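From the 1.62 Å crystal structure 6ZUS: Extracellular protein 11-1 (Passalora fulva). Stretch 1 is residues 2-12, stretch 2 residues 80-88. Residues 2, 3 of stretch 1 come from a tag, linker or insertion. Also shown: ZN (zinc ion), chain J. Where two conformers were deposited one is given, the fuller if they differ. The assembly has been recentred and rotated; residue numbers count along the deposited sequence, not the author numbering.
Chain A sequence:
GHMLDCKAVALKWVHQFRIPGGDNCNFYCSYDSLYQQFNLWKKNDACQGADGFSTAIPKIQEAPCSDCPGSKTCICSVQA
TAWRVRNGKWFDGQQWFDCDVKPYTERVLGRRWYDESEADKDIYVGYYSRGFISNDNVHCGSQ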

# COMPACT_ATOMS: atom_id res chain seq x y z
N HIS A 2 2.54 -28.61 3.27
CA HIS A 2 2.14 -27.32 2.64
C HIS A 2 1.39 -26.54 3.71
O HIS A 2 0.66 -27.19 4.48
N MET A 3 1.61 -25.23 3.80
CA MET A 3 0.76 -24.30 4.59
C MET A 3 -0.23 -23.66 3.62
O MET A 3 0.22 -22.88 2.75
N LEU A 4 -1.51 -23.98 3.69
CA LEU A 4 -2.50 -23.50 2.66
C LEU A 4 -3.32 -22.33 3.21
O LEU A 4 -4.36 -22.08 2.62
N ASP A 5 -2.81 -21.66 4.25
CA ASP A 5 -3.52 -20.67 5.11
C ASP A 5 -2.82 -19.29 4.99
O ASP A 5 -2.69 -18.59 6.03
N CYS A 6 -2.20 -19.01 3.83
CA CYS A 6 -1.67 -17.66 3.52
C CYS A 6 -2.76 -16.90 2.73
O CYS A 6 -3.75 -17.54 2.26
N LYS A 7 -2.58 -15.58 2.59
CA LYS A 7 -3.46 -14.68 1.79
C LYS A 7 -2.59 -13.87 0.83
O LYS A 7 -1.35 -13.76 1.05
N ALA A 8 -3.21 -13.36 -0.25
CA ALA A 8 -2.61 -12.34 -1.11
C ALA A 8 -3.21 -11.00 -0.66
O ALA A 8 -4.41 -10.97 -0.33
N VAL A 9 -2.36 -9.97 -0.59
CA VAL A 9 -2.73 -8.62 -0.06
C VAL A 9 -2.45 -7.59 -1.17
O VAL A 9 -1.29 -7.52 -1.64
N ALA A 10 -3.50 -6.87 -1.61
CA ALA A 10 -3.43 -5.71 -2.52
C ALA A 10 -3.00 -4.51 -1.67
O ALA A 10 -3.75 -4.13 -0.79
N LEU A 11 -1.81 -3.97 -1.93
CA LEU A 11 -1.19 -2.85 -1.15
C LEU A 11 -1.14 -1.60 -2.02
O LEU A 11 -0.89 -1.70 -3.27
N LYS A 12 -1.28 -0.46 -1.39
CA LYS A 12 -1.16 0.83 -2.11
C LYS A 12 -0.63 1.91 -1.16
O LYS A 12 -1.13 2.03 -0.01
N ALA A 80 0.82 -2.66 -5.61
CA ALA A 80 1.34 -4.00 -5.93
C ALA A 80 0.67 -5.00 -4.99
O ALA A 80 0.11 -4.61 -3.92
N THR A 81 0.74 -6.27 -5.37
CA THR A 81 0.17 -7.38 -4.59
C THR A 81 1.31 -8.11 -3.89
O THR A 81 2.29 -8.48 -4.57
N ALA A 82 1.19 -8.27 -2.58
CA ALA A 82 2.00 -9.25 -1.83
C ALA A 82 1.35 -10.63 -2.08
O ALA A 82 0.26 -10.88 -1.59
N TRP A 83 2.03 -11.48 -2.84
CA TRP A 83 1.44 -12.77 -3.29
C TRP A 83 1.08 -13.70 -2.12
O TRP A 83 -0.01 -14.36 -2.18
N ARG A 84 1.92 -13.74 -1.08
CA ARG A 84 1.76 -14.76 0.00
C ARG A 84 2.13 -14.14 1.35
O ARG A 84 3.31 -13.77 1.54
N VAL A 85 1.12 -13.97 2.19
CA VAL A 85 1.24 -13.34 3.53
C VAL A 85 0.59 -14.28 4.55
O VAL A 85 -0.49 -14.82 4.28
N ARG A 86 1.22 -14.46 5.69
CA ARG A 86 0.72 -15.39 6.73
C ARG A 86 -0.63 -14.87 7.21
O ARG A 86 -0.90 -13.65 7.09
N ASN A 87 -1.45 -15.79 7.70
CA ASN A 87 -2.69 -15.45 8.44
C ASN A 87 -2.47 -15.48 9.95
O ASN A 87 -1.76 -16.33 10.47
N GLY A 88 -3.12 -14.57 10.65
CA GLY A 88 -3.21 -14.60 12.12
C GLY A 88 -2.04 -13.91 12.76
O GLY A 88 -1.62 -12.84 12.26

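The two stretches pair as antiparallel strands, and the backbone ladder sets the face for most of the paired residues. Lys7, Val9 and Leu11 are in hydrogen-bonded pairs with Val85, Ala82 and Ala80, and all six send their side chains to the same face of the sheet. Between Lys7 and Val9 the register slips by one residue, a beta bulge at the place where the second stretch turns its corner at Trp83. The slip leaves Val85 and Ala82 on a common face although an even alternation would have separated them.

That shared face holds most of the apolar packing. Val9 and Val85 both adopt the t rotamer, and CG2 of Val9 lies 3.9 Å from CG2 of Val85. Valine suits such a position because its branched CB fills space next to the backbone, and the short reach of each side chain is enough for the two to touch. Ala82 has larger neighbours: CB of Ala82 is 4.4 Å from CB of Val9 and 3.9 Å from CD1 of Leu11. Leu11, with chi1 m and chi2 t, brings this methyl over the small alanine, a longer side chain reaching past its own partner, Ala80, to the next residue on the same face of that strand.

Ala10 and Thr81 point to the other face. Thr81 takes the m rotamer, and its CG2 comes within 4.1 Å of CB of Ala8, while its OG1 lies 4.3 Å from CA of Ala10. Ala8 itself points sideways beside the bulge, its CB only 3.4 Å from O of Trp83; a methyl group fits this close approach to the backbone. The CA-to-CB bond of Trp83 points away, and its indole comes no closer to the first stretch than 4.9 Å, from CE3 of Trp83 to CB of Ala8.

Lys7 is the most instructive side chain. Its chi1 is p, followed by t at chi2 and chi3, so an extended chain runs alongside Val85, with CE of Lys7 4.0 Å from CG1 of Val85. Chi4, at -91°, then turns the ammonium toward the end of the second stretch. There NZ of Lys7 donates to O of Arg86 at 2.8 Å and to OD1 of Asn87 at 3.3 Å. Water 2 joins the same group, accepting from NZ of Lys7 at 2.9 Å and donating to OD1 of Asn87 at 3.2 Å. Lysine thus combines an aliphatic stem for the apolar face with a charged end for carbonyl oxygens.

Asn87, chi1 m, uses both ends of its amide: while OD1 receives Lys7, ND2 of Asn87 makes a weak hydrogen bond to O of Asp5 at 2.7 Å. Water 1 donates to that same O of Asp5 at 2.8 Å and accepts from N of Asn87 at 3.0 Å, bridging the two backbones where the strands part.

The side chain of Cys6 (chi1 m, -89°) is bonded covalently to a group elsewhere in the structure, and SG of Cys6 rests 3.6 Å from CA of Arg86. The tag residue Met3 places SD 3.7 Å from NH1 of Arg86, at the guanidinium edge. His2, also from the tag, binds zinc through ND1 at 2.2 Å and takes no part in the packing.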

# COMPACT_ATOMS: atom_id res chain seq x y z
CB HIS A 2 1.27 -27.54 1.37
CG HIS A 2 2.02 -28.25 0.29
ND1 HIS A 2 2.74 -27.59 -0.67
CD2 HIS A 2 2.27 -29.57 0.11
CE1 HIS A 2 3.40 -28.44 -1.43
NE2 HIS A 2 3.12 -29.68 -0.96
CB MET A 3 1.59 -23.18 5.24
CG MET A 3 2.61 -23.63 6.26
SD MET A 3 3.14 -22.26 7.32
CE MET A 3 1.72 -22.24 8.41
CB LEU A 4 -3.42 -24.66 2.28
CG LEU A 4 -2.68 -25.96 1.97
CD1 LEU A 4 -3.64 -27.13 1.86
CD2 LEU A 4 -1.82 -25.82 0.71
CB ASP A 5 -3.52 -21.13 6.58
CG ASP A 5 -2.17 -21.70 7.02
OD1 ASP A 5 -1.15 -21.19 6.55
OD2 ASP A 5 -2.16 -22.68 7.81
CB CYS A 6 -0.32 -17.72 2.81
SG CYS A 6 1.09 -17.72 3.97
CB LYS A 7 -4.26 -13.77 2.73
CG LYS A 7 -3.40 -12.97 3.69
CD LYS A 7 -4.12 -12.00 4.54
CE LYS A 7 -3.21 -11.22 5.45
NZ LYS A 7 -3.04 -11.89 6.76
CB ALA A 8 -2.87 -12.62 -2.55
CB VAL A 9 -2.01 -8.27 1.25
CG1 VAL A 9 -2.45 -6.90 1.73
CG2 VAL A 9 -2.26 -9.31 2.34
CB ALA A 10 -4.75 -5.47 -3.19
CB LEU A 11 0.23 -3.24 -0.72
CG LEU A 11 0.33 -4.44 0.22
CD1 LEU A 11 1.72 -5.00 0.19
CD2 LEU A 11 -0.04 -4.06 1.63
CB LYS A 12 -2.49 1.21 -2.76
CG LYS A 12 -2.42 2.49 -3.55
CD LYS A 12 -3.55 2.63 -4.51
CE LYS A 12 -4.79 3.21 -3.93
NZ LYS A 12 -5.55 3.93 -4.99
CB ALA A 80 2.85 -3.99 -5.82
CB THR A 81 -0.63 -8.33 -5.48
OG1 THR A 81 -1.72 -7.56 -6.00
CG2 THR A 81 -1.11 -9.54 -4.69
CB ALA A 82 2.07 -8.88 -0.35
CB TRP A 83 2.38 -13.45 -4.27
CG TRP A 83 2.49 -12.73 -5.57
CD1 TRP A 83 3.63 -12.32 -6.17
CD2 TRP A 83 1.41 -12.46 -6.48
NE1 TRP A 83 3.33 -11.77 -7.39
CE2 TRP A 83 1.99 -11.84 -7.60
CE3 TRP A 83 0.02 -12.69 -6.45
CZ2 TRP A 83 1.22 -11.41 -8.68
CZ3 TRP A 83 -0.74 -12.26 -7.51
CH2 TRP A 83 -0.14 -11.64 -8.62
CB ARG A 84 2.63 -15.98 -0.31
CG ARG A 84 2.38 -16.62 -1.65
CD ARG A 84 3.32 -17.76 -1.84
NE ARG A 84 3.31 -18.16 -3.24
CZ ARG A 84 2.33 -18.81 -3.84
NH1 ARG A 84 1.25 -19.21 -3.16
NH2 ARG A 84 2.46 -19.12 -5.12
CB VAL A 85 0.63 -11.92 3.54
CG1 VAL A 85 0.77 -11.31 4.93
CG2 VAL A 85 1.23 -11.05 2.44
CB ARG A 86 1.75 -15.53 7.84
CG ARG A 86 3.04 -16.19 7.37
CD ARG A 86 3.84 -16.47 8.57
NE ARG A 86 5.22 -16.76 8.24
CZ ARG A 86 5.69 -17.98 7.95
NH1 ARG A 86 4.88 -19.02 7.85
NH2 ARG A 86 6.99 -18.12 7.73
CB ASN A 87 -3.84 -16.37 8.02
CG ASN A 87 -4.47 -15.87 6.74
OD1 ASN A 87 -4.79 -14.67 6.63
ND2 ASN A 87 -4.66 -16.76 5.78
ZN ZN J . 2.78 -25.44 -0.91
O HOH W 1 -0.52 -18.69 7.80
O HOH W 2 -5.78 -11.76 7.54